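Local atomic coordinates of bifunctional dTDP-4-dehydrorhamnose 3,5-epimerase/dTDP-4-dehydrorhamnose reductase (PDB entry 4QQR), a protein that epimerises dTDP-4-dehydro-6-deoxy-glucose at C3' and C5' and then reduces the product with NADPH to dTDP-beta-L-rhamnose. Residues G130-D135 with E266-K271; E188-I193 with F244-F249; S12-I17 with G36-Y41; L97-R102 with K156-V161. All blocks are in the same frame, centred on the assembly; numbering follows the deposited sequence.

Contact 1 of 4, residues G130-D135 with E266-K271; sequences GFKEED and ELDATK. With ZN (zinc ion), chain C.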
# COMPACT_ATOMS: atom_id res chain seq x y z
N GLY A 130 -22.84 7.00 11.67
CA GLY A 130 -21.85 5.99 11.33
C GLY A 130 -21.03 6.36 10.11
O GLY A 130 -21.45 7.15 9.27
N PHE A 131 -19.83 5.78 10.04
CA PHE A 131 -18.93 6.00 8.92
C PHE A 131 -19.44 5.37 7.65
O PHE A 131 -19.97 4.25 7.65
CB PHE A 131 -17.55 5.46 9.23
CG PHE A 131 -16.76 6.31 10.18
CD1 PHE A 131 -16.26 7.54 9.76
CD2 PHE A 131 -16.50 5.88 11.47
CE1 PHE A 131 -15.52 8.32 10.62
CE2 PHE A 131 -15.76 6.67 12.34
CZ PHE A 131 -15.27 7.90 11.91
N LYS A 132 -19.25 6.07 6.54
CA LYS A 132 -19.71 5.56 5.27
C LYS A 132 -18.61 4.87 4.47
O LYS A 132 -17.42 4.97 4.78
CB LYS A 132 -20.35 6.68 4.46
CG LYS A 132 -21.73 7.03 4.92
CD LYS A 132 -22.28 8.13 4.06
CE LYS A 132 -23.75 8.36 4.35
NZ LYS A 132 -24.14 9.79 4.08
N GLU A 133 -19.01 4.14 3.44
CA GLU A 133 -18.08 3.53 2.51
C GLU A 133 -17.10 4.57 1.94
O GLU A 133 -15.88 4.36 1.90
CB GLU A 133 -18.84 2.82 1.39
CG GLU A 133 -19.60 1.54 1.84
CD GLU A 133 -20.89 1.82 2.61
OE1 GLU A 133 -21.15 3.00 2.94
OE2 GLU A 133 -21.65 0.85 2.89
N GLU A 134 -17.63 5.72 1.55
CA GLU A 134 -16.83 6.75 0.90
C GLU A 134 -15.88 7.43 1.88
O GLU A 134 -14.92 8.06 1.47
CB GLU A 134 -17.73 7.79 0.22
CG GLU A 134 -18.99 7.20 -0.41
CD GLU A 134 -20.07 6.91 0.63
OE1 GLU A 134 -20.10 7.64 1.64
OE2 GLU A 134 -20.86 5.95 0.46
N ASP A 135 -16.15 7.30 3.17
CA ASP A 135 -15.39 8.02 4.18
C ASP A 135 -13.94 7.59 4.18
O ASP A 135 -13.61 6.47 3.79
CB ASP A 135 -15.99 7.80 5.56
CG ASP A 135 -17.19 8.68 5.83
OD1 ASP A 135 -17.70 9.30 4.87
OD2 ASP A 135 -17.62 8.76 6.99
N GLU A 266 -19.05 3.19 14.86
CA GLU A 266 -20.28 2.72 14.22
C GLU A 266 -20.12 2.84 12.69
O GLU A 266 -19.59 3.83 12.21
CB GLU A 266 -21.50 3.52 14.69
CG GLU A 266 -22.80 3.08 14.00
CD GLU A 266 -24.07 3.74 14.55
OE1 GLU A 266 -23.99 4.51 15.54
OE2 GLU A 266 -25.16 3.50 13.96
N LEU A 267 -20.57 1.82 11.95
CA LEU A 267 -20.48 1.80 10.49
C LEU A 267 -21.88 1.94 9.93
O LEU A 267 -22.77 1.16 10.30
CB LEU A 267 -19.87 0.48 10.00
CG LEU A 267 -18.39 0.43 9.62
CD1 LEU A 267 -17.59 1.48 10.35
CD2 LEU A 267 -17.81 -0.94 9.89
N ASP A 268 -22.08 2.92 9.05
CA ASP A 268 -23.38 3.14 8.41
C ASP A 268 -23.80 1.94 7.56
O ASP A 268 -23.08 1.55 6.65
CB ASP A 268 -23.33 4.40 7.54
CG ASP A 268 -24.71 4.96 7.22
OD1 ASP A 268 -24.86 6.21 7.23
OD2 ASP A 268 -25.65 4.17 6.95
N ALA A 269 -24.96 1.36 7.85
CA ALA A 269 -25.40 0.16 7.16
C ALA A 269 -26.40 0.42 6.03
O ALA A 269 -26.92 -0.52 5.43
CB ALA A 269 -25.97 -0.87 8.15
N THR A 270 -26.65 1.69 5.73
CA THR A 270 -27.60 2.08 4.69
C THR A 270 -27.40 1.34 3.37
O THR A 270 -28.35 0.75 2.83
CB THR A 270 -27.54 3.59 4.45
OG1 THR A 270 -27.83 4.27 5.68
CG2 THR A 270 -28.53 4.01 3.39
N LYS A 271 -26.18 1.36 2.86
CA LYS A 271 -25.89 0.73 1.58
C LYS A 271 -26.14 -0.77 1.57
O LYS A 271 -26.70 -1.28 0.61
CB LYS A 271 -24.46 1.06 1.13
CG LYS A 271 -24.08 0.56 -0.26
CD LYS A 271 -22.65 0.95 -0.55
CE LYS A 271 -22.19 0.57 -1.94
NZ LYS A 271 -20.91 1.29 -2.24
ZN ZN C . -19.50 10.23 7.63
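The backbones of Phe131 and Leu267 pair in a single beta bridge, defined by two backbone bonds to the residues on either side of Leu267. Phe131 N donates to Glu266 O (2.9 Å, N-H...O angle 162°), and Asp268 N returns a bond of 2.9 Å to Phe131 O. Beside the bridge, Phe131 CB touches Leu267 CD1.

Asp268 can be followed outward from its backbone. CB lies 3.4 Å from Phe131 O, the acceptor of the Asp268 N bond. CG is anti to the backbone N (chi1 -161°), and the carboxylate beyond it divides its work. OD1 runs beside the Lys132 chain, 3.8 Å from Lys132 CE, while Lys132 NZ stays 4.8 Å from that oxygen: opposite charges near each other without touching. OD2 takes two donors, Thr270 OG1 and Thr270 N, the latter at 2.9 Å and nearly on the C-O axis. An alanine here would probably leave Thr270 N and Thr270 OG1 without this acceptor and Lys132 without its nearby negative charge.

Farther on, Lys271 packs its aliphatic chain on Glu133, with CB 3.3 Å from Glu133 OE2. The charged ends part: Lys271 NZ bonds to Ile218 O, and Glu133 OE2 accepts from Asn220 N. In the segment 130-135, Lys132 N meets Asp135 OD2 from above the carboxylate plane, and that same oxygen binds a zinc ion, shared with His123, at 2.5 Å. The Asp268 to Thr270 bond makes an Asx turn leading into helix 270-275, with the bridge tying this turn to the zinc-binding loop that follows strand 107-113.

Contact 2 of 4, residues E188-I193 with F244-F249; sequences EKVVDI and FTWKNF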
# COMPACT_ATOMS: atom_id res chain seq x y z
N GLU A 188 -11.70 -10.94 32.14
CA GLU A 188 -11.94 -10.61 33.55
C GLU A 188 -12.80 -9.35 33.66
O GLU A 188 -13.96 -9.39 34.11
CB GLU A 188 -10.60 -10.43 34.28
CG GLU A 188 -9.39 -10.18 33.34
CD GLU A 188 -8.98 -8.70 33.25
OE1 GLU A 188 -8.52 -8.15 34.28
OE2 GLU A 188 -9.09 -8.09 32.16
N LYS A 189 -12.20 -8.22 33.27
CA LYS A 189 -12.92 -6.98 33.05
C LYS A 189 -13.14 -6.81 31.55
O LYS A 189 -12.66 -7.61 30.73
CB LYS A 189 -12.13 -5.80 33.61
CG LYS A 189 -11.69 -5.99 35.04
CD LYS A 189 -11.57 -4.67 35.78
CE LYS A 189 -11.28 -4.88 37.25
NZ LYS A 189 -9.91 -5.41 37.45
N VAL A 190 -13.86 -5.75 31.19
CA VAL A 190 -14.15 -5.44 29.80
C VAL A 190 -14.49 -3.95 29.69
O VAL A 190 -14.81 -3.30 30.68
CB VAL A 190 -15.27 -6.35 29.24
CG1 VAL A 190 -16.61 -5.97 29.83
CG2 VAL A 190 -15.29 -6.30 27.72
N VAL A 191 -14.43 -3.41 28.48
CA VAL A 191 -14.34 -1.96 28.31
C VAL A 191 -15.68 -1.24 28.20
O VAL A 191 -15.76 -0.03 28.47
CB VAL A 191 -13.54 -1.62 27.06
CG1 VAL A 191 -12.80 -0.30 27.24
CG2 VAL A 191 -12.58 -2.77 26.73
N ASP A 192 -16.70 -1.99 27.79
CA ASP A 192 -18.03 -1.45 27.47
C ASP A 192 -18.12 -0.24 26.53
O ASP A 192 -18.42 0.87 26.97
CB ASP A 192 -18.80 -1.12 28.74
CG ASP A 192 -20.27 -0.93 28.48
OD1 ASP A 192 -20.88 -1.82 27.83
OD2 ASP A 192 -20.81 0.11 28.92
N ILE A 193 -17.91 -0.47 25.24
CA ILE A 193 -18.10 0.56 24.22
C ILE A 193 -19.07 0.04 23.16
O ILE A 193 -18.86 -1.06 22.62
CB ILE A 193 -16.77 0.93 23.49
CG1 ILE A 193 -15.59 1.01 24.47
CG2 ILE A 193 -16.92 2.21 22.67
CD1 ILE A 193 -15.24 2.42 24.90
N PHE A 244 -23.13 -16.27 35.43
CA PHE A 244 -22.00 -15.53 34.86
C PHE A 244 -21.76 -14.13 35.44
O PHE A 244 -22.71 -13.36 35.68
CB PHE A 244 -22.13 -15.43 33.33
CG PHE A 244 -20.99 -14.70 32.67
CD1 PHE A 244 -21.16 -13.42 32.15
CD2 PHE A 244 -19.73 -15.30 32.56
CE1 PHE A 244 -20.11 -12.75 31.54
CE2 PHE A 244 -18.68 -14.65 31.95
CZ PHE A 244 -18.87 -13.37 31.44
N THR A 245 -20.49 -13.78 35.60
CA THR A 245 -20.09 -12.54 36.27
C THR A 245 -19.04 -11.78 35.47
O THR A 245 -18.30 -12.38 34.71
CB THR A 245 -19.48 -12.84 37.67
OG1 THR A 245 -19.01 -11.62 38.27
CG2 THR A 245 -18.30 -13.82 37.54
N TRP A 246 -18.98 -10.46 35.66
CA TRP A 246 -17.96 -9.64 35.01
C TRP A 246 -17.86 -8.25 35.66
O TRP A 246 -18.85 -7.73 36.17
CB TRP A 246 -18.21 -9.52 33.49
CG TRP A 246 -19.33 -8.60 33.08
CD1 TRP A 246 -19.22 -7.28 32.76
CD2 TRP A 246 -20.72 -8.93 32.95
NE1 TRP A 246 -20.46 -6.76 32.44
CE2 TRP A 246 -21.39 -7.76 32.54
CE3 TRP A 246 -21.46 -10.10 33.13
CZ2 TRP A 246 -22.77 -7.72 32.32
CZ3 TRP A 246 -22.83 -10.06 32.91
CH2 TRP A 246 -23.47 -8.88 32.51
N LYS A 247 -16.66 -7.67 35.65
CA LYS A 247 -16.47 -6.29 36.11
C LYS A 247 -16.01 -5.40 34.97
O LYS A 247 -15.66 -5.89 33.90
CB LYS A 247 -15.48 -6.23 37.28
CG LYS A 247 -15.99 -6.89 38.58
CD LYS A 247 -14.86 -7.15 39.57
CE LYS A 247 -13.78 -8.04 38.96
NZ LYS A 247 -14.36 -9.20 38.21
N ASN A 248 -16.02 -4.09 35.19
CA ASN A 248 -15.61 -3.14 34.16
C ASN A 248 -14.36 -2.36 34.53
O ASN A 248 -13.81 -2.52 35.61
CB ASN A 248 -16.75 -2.15 33.86
CG ASN A 248 -17.97 -2.82 33.25
OD1 ASN A 248 -19.11 -2.48 33.58
ND2 ASN A 248 -17.74 -3.79 32.36
N PHE A 249 -13.92 -1.50 33.61
CA PHE A 249 -12.80 -0.59 33.86
C PHE A 249 -13.32 0.78 34.30
O PHE A 249 -14.28 1.29 33.72
CB PHE A 249 -11.96 -0.43 32.59
CG PHE A 249 -11.15 -1.65 32.24
CD1 PHE A 249 -9.93 -1.89 32.85
CD2 PHE A 249 -11.61 -2.54 31.29
CE1 PHE A 249 -9.19 -3.01 32.52
CE2 PHE A 249 -10.87 -3.67 30.96
CZ PHE A 249 -9.66 -3.90 31.57
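Lys189-Val190 and Lys247-Asn248 form a two-stranded parallel pair, separate from the main sheet and only weakly bonded. The evidence for weakness is in the backbone bond itself: Val190 N reaches Lys247 O at 3.3 Å with an N-H...O angle of just 125°. A CA-H...O contact from Lys189 CA to Lys247 O adds to the backbone pairing. Separately, a weak side-chain bond from Asn248 ND2 to Val190 O spans 3.4 Å.

Side chains carry much of the rest. Lys189 CB sits over one face of the Phe249 ring, offset toward the rim, 3.9 Å from its centroid and 22° off the normal, a CH-pi contact. Farther along the same chain, Lys189 CD comes to 3.1 Å from Asn248 O, so the aliphatic part of the lysine follows the partner backbone. A glycine here would probably leave that face of Phe249 without its CH-pi partner and open a gap beside the 247-248 backbone. Phe249 CD2 in turn lies 3.3 Å from Val190 O.

With chi1 at 72°, Val190 CG1 stands between its backbone N and carbonyl carbon, where it meets both Asn248 ND2 (3.5 Å) and Trp246 CD1 (4.1 Å). Leu233 of helix 229-239 touches Val190 and Trp246 too. Asn230 of that helix accepts from Trp246 NE1 and, weakly, from Asn248 ND2.

The two lysine ammonium groups, Lys189 NZ and Lys247 NZ, remain 5.9 Å apart, and their like charges would probably repel mildly. Cohesion at this surface therefore appears to rest on aliphatic and aromatic contact more than on straight hydrogen bonds.

Contact 3 of 4, residues S12-I17 with G36-Y41; sequences SFNFLI and GITYTY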
# COMPACT_ATOMS: atom_id res chain seq x y z
N SER A 12 -23.83 -23.66 -13.06
CA SER A 12 -23.98 -22.20 -13.09
C SER A 12 -22.85 -21.52 -12.31
O SER A 12 -22.05 -20.78 -12.89
CB SER A 12 -25.35 -21.77 -12.54
OG SER A 12 -25.64 -20.40 -12.79
N PHE A 13 -22.80 -21.79 -11.01
CA PHE A 13 -21.81 -21.19 -10.11
C PHE A 13 -20.67 -22.14 -9.72
O PHE A 13 -20.87 -23.35 -9.63
CB PHE A 13 -22.50 -20.66 -8.85
CG PHE A 13 -23.43 -19.50 -9.11
CD1 PHE A 13 -22.96 -18.34 -9.70
CD2 PHE A 13 -24.79 -19.58 -8.77
CE1 PHE A 13 -23.82 -17.26 -9.94
CE2 PHE A 13 -25.65 -18.51 -9.02
CZ PHE A 13 -25.17 -17.35 -9.60
N ASN A 14 -19.49 -21.57 -9.48
CA ASN A 14 -18.30 -22.34 -9.14
C ASN A 14 -17.33 -21.43 -8.43
O ASN A 14 -16.72 -20.57 -9.05
CB ASN A 14 -17.63 -22.87 -10.42
CG ASN A 14 -16.43 -23.77 -10.14
OD1 ASN A 14 -16.13 -24.09 -8.98
ND2 ASN A 14 -15.75 -24.20 -11.20
N PHE A 15 -17.17 -21.61 -7.12
CA PHE A 15 -16.41 -20.62 -6.35
C PHE A 15 -15.00 -21.06 -6.06
O PHE A 15 -14.76 -22.19 -5.61
CB PHE A 15 -17.10 -20.27 -5.04
CG PHE A 15 -18.45 -19.63 -5.21
CD1 PHE A 15 -18.89 -19.20 -6.44
CD2 PHE A 15 -19.28 -19.46 -4.11
CE1 PHE A 15 -20.13 -18.61 -6.59
CE2 PHE A 15 -20.52 -18.87 -4.25
CZ PHE A 15 -20.95 -18.44 -5.49
N LEU A 16 -14.06 -20.16 -6.32
CA LEU A 16 -12.69 -20.33 -5.86
C LEU A 16 -12.57 -19.56 -4.55
O LEU A 16 -12.89 -18.38 -4.49
CB LEU A 16 -11.68 -19.83 -6.91
CG LEU A 16 -10.19 -19.96 -6.55
CD1 LEU A 16 -9.80 -21.41 -6.29
CD2 LEU A 16 -9.30 -19.36 -7.66
N ILE A 17 -12.14 -20.24 -3.49
CA ILE A 17 -12.04 -19.62 -2.18
C ILE A 17 -10.61 -19.67 -1.67
O ILE A 17 -9.94 -20.69 -1.77
CB ILE A 17 -13.00 -20.29 -1.18
CG1 ILE A 17 -14.45 -20.19 -1.69
CG2 ILE A 17 -12.86 -19.66 0.20
CD1 ILE A 17 -15.46 -21.04 -0.91
N GLY A 36 -25.28 -26.57 -2.06
CA GLY A 36 -25.03 -27.26 -3.31
C GLY A 36 -24.23 -26.46 -4.33
O GLY A 36 -24.44 -26.62 -5.54
N ILE A 37 -23.33 -25.61 -3.87
CA ILE A 37 -22.47 -24.87 -4.79
C ILE A 37 -21.08 -25.52 -4.90
O ILE A 37 -20.40 -25.76 -3.90
CB ILE A 37 -22.29 -23.40 -4.36
CG1 ILE A 37 -23.64 -22.71 -4.17
CG2 ILE A 37 -21.41 -22.64 -5.38
CD1 ILE A 37 -23.51 -21.25 -3.77
N THR A 38 -20.67 -25.77 -6.13
CA THR A 38 -19.33 -26.25 -6.38
C THR A 38 -18.30 -25.19 -5.96
O THR A 38 -18.32 -24.06 -6.45
CB THR A 38 -19.15 -26.60 -7.85
OG1 THR A 38 -20.06 -27.65 -8.20
CG2 THR A 38 -17.71 -27.02 -8.15
N TYR A 39 -17.41 -25.56 -5.04
CA TYR A 39 -16.38 -24.63 -4.60
C TYR A 39 -15.06 -25.36 -4.50
O TYR A 39 -15.03 -26.57 -4.35
CB TYR A 39 -16.73 -24.06 -3.24
CG TYR A 39 -16.48 -25.05 -2.12
CD1 TYR A 39 -17.37 -26.10 -1.90
CD2 TYR A 39 -15.37 -24.93 -1.29
CE1 TYR A 39 -17.15 -27.02 -0.88
CE2 TYR A 39 -15.14 -25.83 -0.28
CZ TYR A 39 -16.03 -26.88 -0.08
OH TYR A 39 -15.81 -27.77 0.93
N THR A 40 -13.96 -24.62 -4.54
CA THR A 40 -12.64 -25.22 -4.35
C THR A 40 -11.76 -24.26 -3.58
O THR A 40 -11.86 -23.05 -3.76
CB THR A 40 -12.00 -25.60 -5.71
OG1 THR A 40 -12.86 -26.50 -6.41
CG2 THR A 40 -10.63 -26.25 -5.52
N TYR A 41 -10.93 -24.77 -2.68
CA TYR A 41 -9.96 -23.94 -1.97
C TYR A 41 -8.71 -23.83 -2.81
O TYR A 41 -8.24 -24.83 -3.37
CB TYR A 41 -9.62 -24.53 -0.59
CG TYR A 41 -10.74 -24.46 0.44
CD1 TYR A 41 -11.31 -23.25 0.79
CD2 TYR A 41 -11.19 -25.61 1.09
CE1 TYR A 41 -12.33 -23.17 1.74
CE2 TYR A 41 -12.20 -25.55 2.04
CZ TYR A 41 -12.77 -24.32 2.36
OH TYR A 41 -13.77 -24.24 3.31
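Phe15 is gripped through its backbone by two residues of the neighbouring strand: its N donates to Thr38 O and its O accepts from Thr40 N, both at 2.8 Å. The second of these is almost linear at the acceptor, with a C=O...N angle of 174°. One step on, Ile17 N bonds to Thr40 O at 2.8 Å, and CA-H...O contacts such as Tyr39 CA to Phe15 O fill in between.

On the side-chain level, Ile37 covers the Phe15 ring: CG2 sits over its centre, 4.0 Å from the centroid and 9° off the normal, in a CH-pi contact. CD1 of Ile37 reaches the rim at Phe15 CE2. Ile17 divides its branches between two tyrosines. Its CD1, carried by a CG1 that is anti to the carbonyl carbon and extended beyond it (chi2 170°), touches Tyr39 CD2 at 3.9 Å, while CG2 lies 3.9 Å from Tyr41 CE1. Ile17 O meets the edge of the Tyr41 ring in its plane.

Strands 14-17 and 38-41 run parallel with their axes 4.6 Å apart, and helix 23-34 connects them: the first beta-alpha-beta crossover of the Rossmann fold.

That helix packs its Cys32 on Phe15, Ile17 and Tyr39 and takes the tyrosine hydroxyls, Tyr39 OH bonding to Glu33 OE2 and Tyr41 OH to Gly25 O. Ile208 of helix 200-212 reaches both Phe15 and Ile37, and the Phe65 ring of the next strand meets that of Phe15. On the opposite face, Leu16 and Thr40 lie against Val59 of helix 49-59.

Contact 4 of 4, residues L97-R102 with K156-V161; sequences LADICR and KNYENV. With ZN (zinc ion), chain D.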
# COMPACT_ATOMS: atom_id res chain seq x y z
N LEU A 97 -3.89 -10.93 -6.52
CA LEU A 97 -5.15 -11.66 -6.73
C LEU A 97 -6.20 -10.78 -7.42
O LEU A 97 -6.85 -11.21 -8.35
CB LEU A 97 -5.70 -12.25 -5.42
CG LEU A 97 -7.04 -12.99 -5.52
CD1 LEU A 97 -6.93 -14.28 -6.30
CD2 LEU A 97 -7.58 -13.28 -4.17
N ALA A 98 -6.35 -9.54 -6.96
CA ALA A 98 -7.31 -8.61 -7.57
C ALA A 98 -7.01 -8.38 -9.05
O ALA A 98 -7.91 -8.27 -9.86
CB ALA A 98 -7.29 -7.29 -6.83
N ASP A 99 -5.73 -8.31 -9.36
CA ASP A 99 -5.23 -8.00 -10.69
C ASP A 99 -5.61 -9.09 -11.68
O ASP A 99 -6.21 -8.83 -12.72
CB ASP A 99 -3.70 -7.89 -10.63
CG ASP A 99 -3.13 -7.23 -11.86
OD1 ASP A 99 -2.69 -7.96 -12.77
OD2 ASP A 99 -3.12 -5.99 -11.90
N ILE A 100 -5.23 -10.31 -11.32
CA ILE A 100 -5.51 -11.49 -12.10
C ILE A 100 -7.02 -11.69 -12.31
O ILE A 100 -7.47 -12.01 -13.41
CB ILE A 100 -4.84 -12.73 -11.44
CG1 ILE A 100 -3.32 -12.59 -11.48
CG2 ILE A 100 -5.29 -14.03 -12.10
CD1 ILE A 100 -2.58 -13.64 -10.66
N CYS A 101 -7.81 -11.47 -11.25
CA CYS A 101 -9.25 -11.55 -11.39
C CYS A 101 -9.78 -10.46 -12.34
O CYS A 101 -10.67 -10.71 -13.16
CB CYS A 101 -9.94 -11.48 -10.02
SG CYS A 101 -9.63 -12.88 -8.91
N ARG A 102 -9.23 -9.26 -12.23
CA ARG A 102 -9.69 -8.16 -13.06
C ARG A 102 -9.41 -8.45 -14.53
O ARG A 102 -10.30 -8.34 -15.37
CB ARG A 102 -9.03 -6.85 -12.64
CG ARG A 102 -9.54 -5.67 -13.41
CD ARG A 102 -8.70 -4.45 -13.17
NE ARG A 102 -8.99 -3.39 -14.14
CZ ARG A 102 -8.32 -3.22 -15.27
NH1 ARG A 102 -7.30 -4.02 -15.57
NH2 ARG A 102 -8.65 -2.25 -16.10
N LYS A 156 -9.92 0.18 -4.56
CA LYS A 156 -10.91 1.07 -5.19
C LYS A 156 -10.67 1.17 -6.70
O LYS A 156 -11.60 1.50 -7.46
CB LYS A 156 -10.85 2.50 -4.61
CG LYS A 156 -11.57 2.75 -3.28
CD LYS A 156 -11.50 4.25 -2.93
CE LYS A 156 -12.15 4.61 -1.59
NZ LYS A 156 -13.55 5.15 -1.74
N ASN A 157 -9.44 0.93 -7.14
CA ASN A 157 -9.08 1.02 -8.55
C ASN A 157 -9.40 -0.24 -9.34
O ASN A 157 -9.32 -0.23 -10.57
CB ASN A 157 -7.60 1.35 -8.72
CG ASN A 157 -7.20 2.63 -8.00
OD1 ASN A 157 -7.64 3.72 -8.36
ND2 ASN A 157 -6.33 2.51 -7.00
N TYR A 158 -9.76 -1.33 -8.64
CA TYR A 158 -10.17 -2.58 -9.30
C TYR A 158 -11.68 -2.73 -9.30
O TYR A 158 -12.25 -3.19 -8.33
CB TYR A 158 -9.55 -3.82 -8.63
CG TYR A 158 -8.05 -3.82 -8.63
CD1 TYR A 158 -7.33 -4.58 -9.54
CD2 TYR A 158 -7.34 -3.03 -7.73
CE1 TYR A 158 -5.95 -4.57 -9.54
CE2 TYR A 158 -5.96 -3.01 -7.72
CZ TYR A 158 -5.27 -3.78 -8.63
OH TYR A 158 -3.89 -3.76 -8.62
N GLU A 159 -12.31 -2.39 -10.41
CA GLU A 159 -13.77 -2.36 -10.51
C GLU A 159 -14.46 -3.70 -10.32
O GLU A 159 -15.69 -3.75 -10.25
CB GLU A 159 -14.18 -1.80 -11.87
CG GLU A 159 -14.30 -2.86 -12.94
CD GLU A 159 -13.78 -2.42 -14.29
OE1 GLU A 159 -14.11 -1.29 -14.73
OE2 GLU A 159 -13.02 -3.21 -14.90
N ASN A 160 -13.68 -4.78 -10.28
CA ASN A 160 -14.25 -6.12 -10.16
C ASN A 160 -14.25 -6.62 -8.71
O ASN A 160 -14.79 -7.68 -8.40
CB ASN A 160 -13.41 -7.07 -11.00
CG ASN A 160 -12.02 -7.24 -10.43
OD1 ASN A 160 -11.37 -6.25 -10.04
ND2 ASN A 160 -11.56 -8.48 -10.33
N VAL A 161 -13.63 -5.85 -7.83
CA VAL A 161 -13.44 -6.25 -6.45
C VAL A 161 -14.56 -5.69 -5.58
O VAL A 161 -14.98 -4.54 -5.73
CB VAL A 161 -12.08 -5.76 -5.93
CG1 VAL A 161 -11.92 -6.01 -4.44
CG2 VAL A 161 -10.98 -6.43 -6.69
ZN ZN D . -12.43 -1.87 -16.92
O HOH W 1 -10.78 -1.52 -12.55
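A chi1 of 67° sets Asn160 CG between its own backbone N and carbonyl carbon, which brings the amide against Arg102, whose CG is anti to the backbone N (chi1 -176°). The Asn160 OD1 atom lies 3.5 Å from Arg102 CB, and the arginine and asparagine side chains cross at about a right angle. Asn160 ND2 comes to 3.1 Å from Arg102 N, but both are donors and no bond joins them: Arg102 N serves Ala98 O within the helix, and ND2 donates to Leu106 O.

Tyr158 presents a ring face to the same helix. Ala98 CB sits over it, toward the rim, 4.0 Å from the centroid, a CH-pi contact; CB also touches Val161 CG2 at 3.8 Å. Asp99 OD2 approaches the edge of that ring in its plane, 3.9 Å from CE1.

A water does the polar bridging, accepting from Arg102 NE (3.0 Å) and from Glu159 N and donating to Asn157 O. Arg102 NE and Glu159 OE2 stay 4.1 Å apart, the guanidinium and carboxylate planes 15° apart, so their opposite charges probably attract without a salt bridge.

Most polar ends turn to the second subunit. Arg102 NH2 pairs with Glu80 of that subunit, Asp99 OD2 with its Arg88 (OD1 with Arg49 of the same chain), and Glu159 OE2 binds a zinc ion (2.5 Å) shared with Glu80 of the second subunit. The type I turn from Tyr158 to Val161, leading into strand 161-166, thus packs on helix 80-103 at the dimer interface, consistent with the helix-mediated dimers of short-chain dehydrogenase/reductase relatives.

Overall arrangement
Contact 3 closes first along the chain, joining strands 14-18 and 38-41 at one border of the parallel Rossmann sheet. Contact 4 follows, its centre 19 Å away, where helix 80-103 meets the turn before strand 161-166 of that sheet. Contact 1, centred 22 Å from contact 4 and 28 Å from contact 2, alternates with contact 4 in sequence: its first segment comes between strand 107-113 and helix 143-155, its second opens helix 270-275. Contact 2, nested within the loop closed by contact 1, lies 42 Å from contacts 3 and 4, centre to centre. Contacts 3 and 4, both on the Rossmann sheet, thus lie across the chain's centre from contact 2.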